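Local coordinates for protein thiosulfate sulfurtransferase TUM1 (Saccharomyces cerevisiae, PDB 3UTN) that transfers sulfur as a persulfide carrier, accepting it from NFS1 and passing it to UBA4 for 2-thiolation of the wobble uridine of tRNAs, at residues 213-218 with 234-239; 207-212 with 285-290; 219-224 with 308-313; 278-283 with 289-294. All coordinates share one frame; numbering follows the deposited sequence.

Contact 1 (213-218 with 234-239); sequences GRFEGT and TQPLPY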
loop_
_atom_site.group_PDB
_atom_site.type_symbol
_atom_site.label_atom_id
_atom_site.label_comp_id
_atom_site.label_asym_id
_atom_site.label_seq_id
_atom_site.Cartn_x
_atom_site.Cartn_y
_atom_site.Cartn_z
ATOM N N GLY A 213 -5.109 14.119 12.484
ATOM C CA GLY A 213 -6.102 15.175 12.329
ATOM C C GLY A 213 -7.343 14.676 11.624
ATOM O O GLY A 213 -8.463 14.923 12.065
ATOM N N ARG A 214 -7.139 13.960 10.525
ATOM C CA ARG A 214 -8.244 13.356 9.796
ATOM C C ARG A 214 -8.932 12.300 10.638
ATOM O O ARG A 214 -10.152 12.243 10.698
ATOM C CB ARG A 214 -7.751 12.747 8.498
ATOM C CG ARG A 214 -7.426 13.787 7.442
ATOM C CD ARG A 214 -6.699 13.145 6.287
ATOM N NE ARG A 214 -7.548 12.205 5.565
ATOM C CZ ARG A 214 -7.113 11.380 4.621
ATOM N NH1 ARG A 214 -5.830 11.361 4.285
ATOM N NH2 ARG A 214 -7.964 10.571 4.012
ATOM N N PHE A 215 -8.138 11.469 11.298
ATOM C CA PHE A 215 -8.675 10.467 12.187
ATOM C C PHE A 215 -9.540 11.121 13.251
ATOM O O PHE A 215 -10.649 10.672 13.521
ATOM C CB PHE A 215 -7.545 9.700 12.852
ATOM C CG PHE A 215 -8.015 8.626 13.769
ATOM C CD1 PHE A 215 -8.194 7.337 13.301
ATOM C CD2 PHE A 215 -8.277 8.901 15.106
ATOM C CE1 PHE A 215 -8.630 6.336 14.149
ATOM C CE2 PHE A 215 -8.715 7.905 15.958
ATOM C CZ PHE A 215 -8.891 6.624 15.478
ATOM N N GLU A 216 -9.022 12.190 13.849
ATOM C CA GLU A 216 -9.708 12.861 14.937
ATOM C C GLU A 216 -10.890 13.690 14.454
ATOM O O GLU A 216 -11.724 14.110 15.249
ATOM C CB GLU A 216 -8.727 13.720 15.732
ATOM C CG GLU A 216 -7.798 12.892 16.602
ATOM C CD GLU A 216 -6.823 13.728 17.400
ATOM O OE1 GLU A 216 -6.654 14.925 17.088
ATOM O OE2 GLU A 216 -6.218 13.177 18.340
ATOM N N GLY A 217 -10.962 13.911 13.148
ATOM C CA GLY A 217 -11.997 14.756 12.578
ATOM C C GLY A 217 -11.665 16.227 12.716
ATOM O O GLY A 217 -12.485 17.081 12.397
ATOM N N THR A 218 -10.459 16.521 13.191
ATOM C CA THR A 218 -10.025 17.902 13.378
ATOM C C THR A 218 -9.501 18.472 12.067
ATOM O O THR A 218 -9.392 19.686 11.903
ATOM C CB THR A 218 -8.943 18.032 14.470
ATOM O OG1 THR A 218 -7.757 17.343 14.059
ATOM C CG2 THR A 218 -9.430 17.457 15.795
ATOM N N THR A 234 -11.224 2.045 15.525
ATOM C CA THR A 234 -9.937 2.197 14.885
ATOM C C THR A 234 -9.066 3.118 15.708
ATOM O O THR A 234 -9.525 3.793 16.629
ATOM C CB THR A 234 -10.030 2.756 13.452
ATOM O OG1 THR A 234 -10.670 4.035 13.485
ATOM C CG2 THR A 234 -10.799 1.802 12.547
ATOM N N GLN A 235 -7.795 3.134 15.361
ATOM C CA GLN A 235 -6.830 3.944 16.055
ATOM C C GLN A 235 -6.015 4.644 15.005
ATOM O O GLN A 235 -5.841 4.111 13.907
ATOM C CB GLN A 235 -5.926 3.065 16.889
ATOM C CG GLN A 235 -6.653 2.230 17.915
ATOM C CD GLN A 235 -5.703 1.273 18.570
ATOM O OE1 GLN A 235 -4.914 1.673 19.405
ATOM N NE2 GLN A 235 -5.749 0.011 18.172
ATOM N N PRO A 236 -5.521 5.846 15.325
ATOM C CA PRO A 236 -4.737 6.530 14.326
ATOM C C PRO A 236 -3.351 5.925 14.260
ATOM O O PRO A 236 -2.657 5.813 15.271
ATOM C CB PRO A 236 -4.671 7.956 14.857
ATOM C CG PRO A 236 -4.725 7.797 16.337
ATOM C CD PRO A 236 -5.575 6.592 16.599
ATOM N N LEU A 237 -2.967 5.499 13.071
ATOM C CA LEU A 237 -1.594 5.129 12.840
ATOM C C LEU A 237 -1.206 5.785 11.529
ATOM O O LEU A 237 -1.120 5.120 10.505
ATOM C CB LEU A 237 -1.436 3.612 12.808
ATOM C CG LEU A 237 -0.025 3.064 13.023
ATOM C CD1 LEU A 237 0.609 3.620 14.294
ATOM C CD2 LEU A 237 -0.081 1.550 13.083
ATOM N N PRO A 238 -1.008 7.116 11.554
ATOM C CA PRO A 238 -0.669 7.823 10.335
ATOM C C PRO A 238 0.532 7.152 9.711
ATOM O O PRO A 238 1.533 6.919 10.385
ATOM C CB PRO A 238 -0.343 9.227 10.831
ATOM C CG PRO A 238 -1.221 9.373 12.026
ATOM C CD PRO A 238 -1.097 8.041 12.697
ATOM N N TYR A 239 0.401 6.786 8.443
ATOM C CA TYR A 239 1.391 5.945 7.788
ATOM C C TYR A 239 2.805 6.501 7.910
ATOM O O TYR A 239 3.755 5.740 8.048
ATOM C CB TYR A 239 1.019 5.726 6.326
ATOM C CG TYR A 239 1.230 6.923 5.447
ATOM C CD1 TYR A 239 2.463 7.153 4.843
ATOM C CD2 TYR A 239 0.200 7.829 5.212
ATOM C CE1 TYR A 239 2.665 8.246 4.024
ATOM C CE2 TYR A 239 0.396 8.929 4.398
ATOM C CZ TYR A 239 1.629 9.127 3.808
ATOM O OH TYR A 239 1.836 10.211 2.998
#

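Contact 2 (207-212 with 285-290); sequences FDARSL and GVSGVI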
loop_
_atom_site.group_PDB
_atom_site.type_symbol
_atom_site.label_atom_id
_atom_site.label_comp_id
_atom_site.label_asym_id
_atom_site.label_seq_id
_atom_site.Cartn_x
_atom_site.Cartn_y
_atom_site.Cartn_z
ATOM N N PHE A 207 -6.213 0.091 12.561
ATOM C CA PHE A 207 -5.438 1.293 12.408
ATOM C C PHE A 207 -5.831 2.033 11.178
ATOM O O PHE A 207 -6.090 1.456 10.126
ATOM C CB PHE A 207 -3.957 0.988 12.372
ATOM C CG PHE A 207 -3.464 0.360 13.620
ATOM C CD1 PHE A 207 -3.352 1.103 14.785
ATOM C CD2 PHE A 207 -3.135 -0.981 13.638
ATOM C CE1 PHE A 207 -2.908 0.512 15.955
ATOM C CE2 PHE A 207 -2.682 -1.575 14.798
ATOM C CZ PHE A 207 -2.569 -0.828 15.957
ATOM N N ASP A 208 -5.853 3.338 11.335
ATOM C CA ASP A 208 -6.173 4.197 10.253
ATOM C C ASP A 208 -4.908 4.945 9.914
ATOM O O ASP A 208 -4.320 5.601 10.769
ATOM C CB ASP A 208 -7.294 5.130 10.663
ATOM C CG ASP A 208 -7.927 5.784 9.491
ATOM O OD1 ASP A 208 -7.183 6.382 8.697
ATOM O OD2 ASP A 208 -9.159 5.691 9.354
ATOM N N ALA A 209 -4.479 4.814 8.665
ATOM C CA ALA A 209 -3.209 5.379 8.221
ATOM C C ALA A 209 -3.300 6.860 7.915
ATOM O O ALA A 209 -2.291 7.489 7.607
ATOM C CB ALA A 209 -2.694 4.629 7.013
ATOM N N ARG A 210 -4.506 7.415 7.988
ATOM C CA ARG A 210 -4.685 8.833 7.730
ATOM C C ARG A 210 -4.011 9.627 8.820
ATOM O O ARG A 210 -3.670 9.087 9.868
ATOM C CB ARG A 210 -6.154 9.203 7.678
ATOM C CG ARG A 210 -6.884 8.632 6.483
ATOM C CD ARG A 210 -8.366 8.889 6.636
ATOM N NE ARG A 210 -8.888 8.235 7.827
ATOM C CZ ARG A 210 -9.829 8.749 8.604
ATOM N NH1 ARG A 210 -10.353 9.938 8.327
ATOM N NH2 ARG A 210 -10.239 8.073 9.666
ATOM N N SER A 211 -3.812 10.911 8.564
ATOM C CA SER A 211 -3.274 11.797 9.570
ATOM C C SER A 211 -4.141 11.695 10.812
ATOM O O SER A 211 -5.339 11.393 10.731
ATOM C CB SER A 211 -3.272 13.230 9.059
ATOM O OG SER A 211 -4.602 13.666 8.878
ATOM N N LEU A 212 -3.519 11.933 11.958
ATOM C CA LEU A 212 -4.218 11.980 13.221
ATOM C C LEU A 212 -5.365 12.984 13.133
ATOM O O LEU A 212 -6.460 12.715 13.616
ATOM C CB LEU A 212 -3.244 12.354 14.342
ATOM C CG LEU A 212 -3.812 12.533 15.750
ATOM C CD1 LEU A 212 -4.449 11.246 16.241
ATOM C CD2 LEU A 212 -2.734 13.002 16.716
ATOM N N GLY A 285 -7.435 3.447 1.186
ATOM C CA GLY A 285 -6.857 2.110 1.150
ATOM C C GLY A 285 -5.423 2.064 0.659
ATOM O O GLY A 285 -4.780 1.016 0.744
ATOM N N VAL A 286 -4.912 3.182 0.140
ATOM C CA VAL A 286 -3.529 3.214 -0.346
ATOM C C VAL A 286 -2.529 3.330 0.803
ATOM O O VAL A 286 -1.661 2.478 0.955
ATOM C CB VAL A 286 -3.277 4.285 -1.435
ATOM C CG1 VAL A 286 -3.995 3.907 -2.723
ATOM C CG2 VAL A 286 -3.684 5.681 -0.972
ATOM N N SER A 287 -2.670 4.367 1.624
ATOM C CA SER A 287 -1.762 4.567 2.737
ATOM C C SER A 287 -2.005 3.532 3.825
ATOM O O SER A 287 -1.128 3.262 4.640
ATOM C CB SER A 287 -1.878 5.982 3.292
ATOM O OG SER A 287 -3.087 6.146 3.983
ATOM N N GLY A 288 -3.206 2.959 3.839
ATOM C CA GLY A 288 -3.513 1.863 4.742
ATOM C C GLY A 288 -2.552 0.709 4.531
ATOM O O GLY A 288 -2.165 0.037 5.477
ATOM N N VAL A 289 -2.161 0.479 3.285
ATOM C CA VAL A 289 -1.235 -0.596 2.996
ATOM C C VAL A 289 0.162 -0.230 3.465
ATOM O O VAL A 289 0.950 -1.099 3.813
ATOM C CB VAL A 289 -1.205 -0.967 1.513
ATOM C CG1 VAL A 289 -0.209 -2.089 1.292
ATOM C CG2 VAL A 289 -2.588 -1.400 1.062
ATOM N N ILE A 290 0.456 1.063 3.484
ATOM C CA ILE A 290 1.734 1.516 3.989
ATOM C C ILE A 290 1.883 1.015 5.415
ATOM O O ILE A 290 2.882 0.383 5.754
ATOM C CB ILE A 290 1.873 3.040 3.959
ATOM C CG1 ILE A 290 1.713 3.557 2.527
ATOM C CG2 ILE A 290 3.212 3.450 4.562
ATOM C CD1 ILE A 290 1.608 5.062 2.438
#

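Contact 3 (219-224 with 308-313); sequences EPEPRS and GSWTEW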
loop_
_atom_site.group_PDB
_atom_site.type_symbol
_atom_site.label_atom_id
_atom_site.label_comp_id
_atom_site.label_asym_id
_atom_site.label_seq_id
_atom_site.Cartn_x
_atom_site.Cartn_y
_atom_site.Cartn_z
ATOM N N GLU A 219 -9.175 17.583 11.133
ATOM C CA GLU A 219 -8.656 17.990 9.836
ATOM C C GLU A 219 -9.450 17.332 8.718
ATOM O O GLU A 219 -9.839 16.174 8.840
ATOM C CB GLU A 219 -7.160 17.681 9.729
ATOM C CG GLU A 219 -6.323 18.544 10.667
ATOM C CD GLU A 219 -4.830 18.322 10.535
ATOM O OE1 GLU A 219 -4.410 17.193 10.203
ATOM O OE2 GLU A 219 -4.073 19.287 10.776
ATOM N N PRO A 220 -9.706 18.075 7.628
ATOM C CA PRO A 220 -10.601 17.564 6.593
ATOM C C PRO A 220 -10.043 16.354 5.853
ATOM O O PRO A 220 -8.830 16.149 5.807
ATOM C CB PRO A 220 -10.735 18.748 5.627
ATOM C CG PRO A 220 -9.493 19.547 5.832
ATOM C CD PRO A 220 -9.177 19.411 7.292
ATOM N N GLU A 221 -10.944 15.554 5.295
ATOM C CA GLU A 221 -10.571 14.553 4.325
ATOM C C GLU A 221 -10.139 15.262 3.055
ATOM O O GLU A 221 -10.654 16.336 2.748
ATOM C CB GLU A 221 -11.757 13.640 4.029
ATOM C CG GLU A 221 -12.019 12.640 5.135
ATOM C CD GLU A 221 -10.797 11.802 5.441
ATOM O OE1 GLU A 221 -10.386 11.025 4.565
ATOM O OE2 GLU A 221 -10.249 11.923 6.550
ATOM N N PRO A 222 -9.186 14.674 2.310
ATOM C CA PRO A 222 -8.827 15.257 1.023
ATOM C C PRO A 222 -10.025 15.230 0.080
ATOM O O PRO A 222 -9.993 15.864 -0.962
ATOM C CB PRO A 222 -7.718 14.333 0.509
ATOM C CG PRO A 222 -7.884 13.061 1.258
ATOM C CD PRO A 222 -8.399 13.464 2.603
ATOM N N ARG A 223 -11.072 14.506 0.468
ATOM C CA ARG A 223 -12.305 14.432 -0.308
ATOM C C ARG A 223 -13.333 15.441 0.179
ATOM O O ARG A 223 -13.434 15.708 1.374
ATOM C CB ARG A 223 -12.894 13.035 -0.228
ATOM C CG ARG A 223 -12.107 11.998 -0.999
ATOM C CD ARG A 223 -12.822 10.666 -0.948
ATOM N NE ARG A 223 -14.162 10.725 -1.537
ATOM C CZ ARG A 223 -14.489 10.215 -2.720
ATOM N NH1 ARG A 223 -13.578 9.606 -3.467
ATOM N NH2 ARG A 223 -15.734 10.310 -3.157
ATOM N N SER A 224 -14.100 15.985 -0.763
ATOM C CA SER A 224 -15.076 17.034 -0.477
ATOM C C SER A 224 -16.392 16.484 0.058
ATOM O O SER A 224 -17.116 17.180 0.767
ATOM C CB SER A 224 -15.335 17.866 -1.735
ATOM O OG SER A 224 -15.597 17.025 -2.849
ATOM N N GLY A 308 -11.958 -0.349 1.349
ATOM C CA GLY A 308 -12.941 0.723 1.229
ATOM C C GLY A 308 -12.470 1.919 2.015
ATOM O O GLY A 308 -12.604 3.068 1.583
ATOM N N SER A 309 -11.888 1.627 3.175
ATOM C CA SER A 309 -11.295 2.634 4.031
ATOM C C SER A 309 -12.298 3.717 4.391
ATOM O O SER A 309 -13.514 3.544 4.233
ATOM C CB SER A 309 -10.030 3.210 3.393
ATOM O OG SER A 309 -8.940 2.338 3.614
ATOM N N TRP A 310 -11.773 4.837 4.861
ATOM C CA TRP A 310 -12.589 5.883 5.420
ATOM C C TRP A 310 -13.624 6.377 4.462
ATOM O O TRP A 310 -14.775 6.584 4.836
ATOM C CB TRP A 310 -11.719 7.029 5.884
ATOM C CG TRP A 310 -12.538 8.094 6.529
ATOM C CD1 TRP A 310 -12.671 9.414 6.140
ATOM C CD2 TRP A 310 -13.409 7.945 7.689
ATOM N NE1 TRP A 310 -13.522 10.082 6.974
ATOM C CE2 TRP A 310 -13.999 9.259 7.925
ATOM C CE3 TRP A 310 -13.735 6.895 8.535
ATOM C CZ2 TRP A 310 -14.885 9.487 8.964
ATOM C CZ3 TRP A 310 -14.631 7.136 9.569
ATOM C CH2 TRP A 310 -15.188 8.401 9.781
ATOM N N THR A 311 -13.220 6.551 3.210
ATOM C CA THR A 311 -14.116 7.057 2.183
ATOM C C THR A 311 -15.345 6.183 2.043
ATOM O O THR A 311 -16.473 6.661 2.164
ATOM C CB THR A 311 -13.405 7.165 0.832
ATOM O OG1 THR A 311 -12.303 8.066 0.970
ATOM C CG2 THR A 311 -14.366 7.683 -0.221
ATOM N N GLU A 312 -15.123 4.901 1.795
ATOM C CA GLU A 312 -16.229 3.984 1.688
ATOM C C GLU A 312 -16.972 3.937 3.003
ATOM O O GLU A 312 -18.199 3.913 3.024
ATOM C CB GLU A 312 -15.756 2.594 1.326
ATOM C CG GLU A 312 -16.903 1.635 1.124
ATOM C CD GLU A 312 -16.495 0.200 1.295
ATOM O OE1 GLU A 312 -15.745 -0.106 2.249
ATOM O OE2 GLU A 312 -16.940 -0.623 0.480
ATOM N N TRP A 313 -16.220 3.927 4.098
ATOM C CA TRP A 313 -16.819 3.883 5.412
ATOM C C TRP A 313 -17.852 4.955 5.568
ATOM O O TRP A 313 -18.999 4.672 5.899
ATOM C CB TRP A 313 -15.784 4.048 6.506
ATOM C CG TRP A 313 -16.470 3.979 7.826
ATOM C CD1 TRP A 313 -16.825 5.027 8.657
ATOM C CD2 TRP A 313 -16.983 2.779 8.478
ATOM N NE1 TRP A 313 -17.472 4.565 9.768
ATOM C CE2 TRP A 313 -17.602 3.224 9.720
ATOM C CE3 TRP A 313 -16.967 1.423 8.175
ATOM C CZ2 TRP A 313 -18.178 2.335 10.607
ATOM C CZ3 TRP A 313 -17.556 0.538 9.074
ATOM C CH2 TRP A 313 -18.151 0.988 10.257
HETATM O O HOH W 1 -11.466 10.312 2.140
#

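Contact 4 (278-283 with 289-294); sequences TICSCG and VIIKTA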
loop_
_atom_site.group_PDB
_atom_site.type_symbol
_atom_site.label_atom_id
_atom_site.label_comp_id
_atom_site.label_asym_id
_atom_site.label_seq_id
_atom_site.Cartn_x
_atom_site.Cartn_y
_atom_site.Cartn_z
ATOM N N THR A 278 -5.232 -7.561 12.694
ATOM C CA THR A 278 -5.165 -6.137 12.502
ATOM C C THR A 278 -5.874 -5.745 11.237
ATOM O O THR A 278 -5.850 -6.458 10.239
ATOM C CB THR A 278 -3.710 -5.646 12.532
ATOM O OG1 THR A 278 -3.189 -5.873 13.842
ATOM C CG2 THR A 278 -3.618 -4.159 12.225
ATOM N N ILE A 279 -6.556 -4.619 11.309
ATOM C CA ILE A 279 -7.140 -4.044 10.139
ATOM C C ILE A 279 -6.496 -2.700 9.960
ATOM O O ILE A 279 -6.384 -1.915 10.895
ATOM C CB ILE A 279 -8.661 -3.910 10.258
ATOM C CG1 ILE A 279 -9.282 -5.304 10.331
ATOM C CG2 ILE A 279 -9.205 -3.112 9.084
ATOM C CD1 ILE A 279 -10.734 -5.324 10.740
ATOM N N CYS A 280 -6.020 -2.472 8.752
ATOM C CA CYS A 280 -5.541 -1.176 8.383
ATOM C C CYS A 280 -6.503 -0.572 7.414
ATOM O O CYS A 280 -7.059 -1.246 6.555
ATOM C CB CYS A 280 -4.153 -1.271 7.787
ATOM S SG CYS A 280 -2.996 -1.786 9.061
ATOM N N SER A 281 -6.712 0.713 7.592
ATOM C CA SER A 281 -7.538 1.473 6.708
ATOM C C SER A 281 -6.841 2.806 6.598
ATOM O O SER A 281 -5.863 3.070 7.295
ATOM C CB SER A 281 -8.925 1.642 7.317
ATOM O OG SER A 281 -8.832 2.311 8.562
ATOM N N CYS A 282 -7.331 3.637 5.702
ATOM C CA CYS A 282 -6.932 5.024 5.678
ATOM C C CYS A 282 -8.098 5.715 5.042
ATOM O O CYS A 282 -9.241 5.364 5.328
ATOM C CB CYS A 282 -5.664 5.217 4.860
ATOM S SG CYS A 282 -5.732 4.379 3.273
ATOM N N GLY A 283 -7.822 6.672 4.170
ATOM C CA GLY A 283 -8.876 7.392 3.490
ATOM C C GLY A 283 -9.398 6.567 2.344
ATOM O O GLY A 283 -10.604 6.505 2.111
ATOM N N VAL A 289 -2.161 0.479 3.285
ATOM C CA VAL A 289 -1.235 -0.596 2.996
ATOM C C VAL A 289 0.162 -0.230 3.465
ATOM O O VAL A 289 0.950 -1.099 3.813
ATOM C CB VAL A 289 -1.205 -0.967 1.513
ATOM C CG1 VAL A 289 -0.209 -2.089 1.292
ATOM C CG2 VAL A 289 -2.588 -1.400 1.062
ATOM N N ILE A 290 0.456 1.063 3.484
ATOM C CA ILE A 290 1.734 1.516 3.989
ATOM C C ILE A 290 1.883 1.015 5.415
ATOM O O ILE A 290 2.882 0.383 5.754
ATOM C CB ILE A 290 1.873 3.040 3.959
ATOM C CG1 ILE A 290 1.713 3.557 2.527
ATOM C CG2 ILE A 290 3.212 3.450 4.562
ATOM C CD1 ILE A 290 1.608 5.062 2.438
ATOM N N ILE A 291 0.873 1.268 6.241
ATOM C CA ILE A 291 0.965 0.854 7.631
ATOM C C ILE A 291 0.772 -0.628 7.770
ATOM O O ILE A 291 1.416 -1.253 8.593
ATOM C CB ILE A 291 0.028 1.632 8.570
ATOM C CG1 ILE A 291 -1.447 1.408 8.238
ATOM C CG2 ILE A 291 0.391 3.098 8.523
ATOM C CD1 ILE A 291 -2.375 1.840 9.355
ATOM N N LYS A 292 -0.105 -1.187 6.945
ATOM C CA LYS A 292 -0.315 -2.614 6.933
ATOM C C LYS A 292 1.030 -3.298 6.719
ATOM O O LYS A 292 1.388 -4.233 7.426
ATOM C CB LYS A 292 -1.281 -2.969 5.817
ATOM C CG LYS A 292 -1.438 -4.449 5.581
ATOM C CD LYS A 292 -2.434 -4.677 4.468
ATOM C CE LYS A 292 -2.793 -6.140 4.395
ATOM N NZ LYS A 292 -1.595 -6.954 4.076
ATOM N N THR A 293 1.772 -2.794 5.745
ATOM C CA THR A 293 3.065 -3.332 5.389
ATOM C C THR A 293 4.055 -3.150 6.520
ATOM O O THR A 293 4.806 -4.073 6.833
ATOM C CB THR A 293 3.574 -2.671 4.104
ATOM O OG1 THR A 293 2.647 -2.962 3.055
ATOM C CG2 THR A 293 4.941 -3.189 3.728
ATOM N N ALA A 294 4.033 -1.972 7.137
ATOM C CA ALA A 294 4.871 -1.691 8.298
ATOM C C ALA A 294 4.556 -2.657 9.430
ATOM O O ALA A 294 5.462 -3.177 10.073
ATOM C CB ALA A 294 4.684 -0.266 8.760
#

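Contact 1 (213-218 with 234-239)
Thr234 meets the rim of the Phe215 ring with two oxygens. Its backbone O lies at the ring edge, 3.1 Å from Phe215 CZ, and its OG1 sits 3.1 Å from Phe215 CE1; that hydroxyl is hydrogen-bonded to Ile231 O, so toward the ring it makes only a van der Waals contact. Gln235 points its CB away and offers backbone alone, its C 3.2 Å from Phe215 CE1, while its amide OE1 takes a hydrogen bond from Thr271 N. Pro236 then lies over one ring face: CD is 3.6 Å from the ring centroid, 20° off the normal, a CH-pi contact, and CB reaches Phe215 CG at 3.6 Å. The contact ties helix 212-216 to edge strand 234-236 within the beta-alpha-beta unit that starts at strand 205-208 of the second rhodanese domain. Phe215 reaches across because its CG stands anti to the backbone N (chi1 -179°), and His230 also stacks on its ring. If Phe215 were an alanine, Pro236 CD would probably be left without its CH-pi partner and a gap would open between helix and strand. Beyond Pro236, Leu237 turns away to pack on helix 255-267, and Tyr239 leans on helix 286-297.

Contact 2 (207-212 with 285-290)
Asp208 OD1, just before the Ala209 that meets Ser287, is gripped by two nitrogens of Arg210. Arg210 N donates to Asp208 OD1 at 3.0 Å on the anti lone pair, closing an Asx turn, and Arg210 NE donates to the same Asp208 OD1 at 2.7 Å, on the syn side but tilted 30° out of the carboxylate plane. Arg210 NH2 completes the side-on grip by reaching Asp208 OD2 at 2.6 Å, coming from above the carboxylate plane, 61° out of it. With a backbone bond and a two-nitrogen salt bridge, the carboxylate has little freedom to turn. The guanidinium is held further by Gly229 O and a cation-pi contact with Trp310.

The turn so fixed aims Ala209 CB at the start of helix 286-297. Ala209 CB lies 3.2 Å from Ser287 O. On the side-chain side, Ala209 CB is 3.4 Å from Ser287 OG. The backbones come close here, the CA atoms of Ala209 and Gly288 being 5.0 Å apart, and glycine adds no side chain to the interface. Ser287 OG stands between its own backbone N and carbonyl carbon (chi1 72°) and packs against Cys282, which forms the persulfide intermediate in catalysis. Ser287 is a known phosphorylation site, unmodified here. Gly285 to Ser287 complete the active-site loop, which in rhodaneses leads from the catalytic cysteine into a helix.

Strand 205-208 runs between strands 278-281 and 234-236 of the parallel sheet, and helix 286-297 packs with Val289 against helix 127-136.

Contact 3 (219-224 with 308-313)
Glu221 and Trp310 form the buried, closely covered part of this contact. Glu221 CG comes in at the indole edge, in its plane, 3.4 Å from Trp310 CD1 and 3.5 Å from Trp310 NE1, and the carboxylate plane stands 66° from the ring. The indole N-H is used elsewhere, on Pro227 O, so this meeting is one of packing. A bend at chi2 (-56°) turns the carboxylate so that its oxygens meet separate arginines, OE1 Arg214 and OE2 Arg210; the paired positive charges probably keep the acid ionised. A water then joins the two segments, donating to Glu221 OE1 at 2.7 Å and to Thr311 OG1 at 2.7 Å, while Thr311 OG1 is also hydrogen-bonded to Gly283 O in the active-site loop. In the second rhodanese domain, the contact thus fastens the loop after helix 212-216 to the beginning of helix 309-317, beside the catalytic cysteine. With a glutamine in place of Glu221, Arg210 and Arg214 would probably lose the negative charge they share.

The looser side is Arg223, partly exposed and touching a crystal neighbour. Arg223 CD lies 3.3 Å from Thr311 OG1, and Thr311 CG2 sits 3.3 Å above the guanidinium plane of Arg223, nearer its edge than its centre. No hydrogen bond crosses there; Arg223 NH2 turns instead to Asp225 in a salt bridge, and Pro92 touches both Arg223 and Thr311.

Contact 4 (278-283 with 289-294)
Cys280 carries the apolar contact, pointing its side chain from strand 278-281 at helix 286-297. Cys280 SG touches Ile291 CG1 at 3.6 Å, and the terminal CD1 of Ile291 follows alongside, 3.7 Å from the same Cys280 SG. Ile291 CG1 occupies the crowded position between backbone N and carbonyl carbon (chi1 63°), which swings that branch toward the strand. Cys280 SG also rests directly on helix backbone, 3.5 Å from Lys292 CA, so strand and helix meet closely here: their axes approach to 7.3 Å and run at 150°, nearly antiparallel.

Lys292 divides its roles. Lys292 CB packs on Cys280 SG at 3.9 Å, while the rest of the chain extends away from the strand to place NZ in salt bridges with Glu296 and Glu184.

The hydrogen bonds stay within the helix. Val289 O accepts twice from Thr293, from OG1 at 2.6 Å and from N at 2.7 Å, with one donor above and one below the carbonyl plane.

Just past the C-terminal end of the strand comes Cys282, the persulfide intermediate of catalysis, and helix 286-297 is the helical connection of the beta-alpha-beta unit that leads on to strand 303-306. Val303 of that strand touches both Cys280 and Lys292, and the helix also packs, through Lys292 on Trp132, against helix 127-136 of the first rhodanese domain.

All four contacts lie in the second rhodanese domain and are largely buried, and contacts 1, 2 and 4 reach its one parallel sheet. Contact 4 sits nearest the chain centre and contact 2 next, their centres 5 Å apart; both use helix 286-297, and strands 205-208 and 278-281 pair between them. Contacts 1 and 3 lie farther out, at an edge strand and a long loop, and the partly exposed Arg223 marks the surface side of contact 3. Chemistry follows place: contact 4 is apolar across the interface, contact 1 aromatic on proline, contact 2 a methyl beside a charged turn, and contact 3 mixes packing on an indole and a threonine methyl with a water bridge. Charged groups of contacts 1, 2 and 3 meet at one carboxylate.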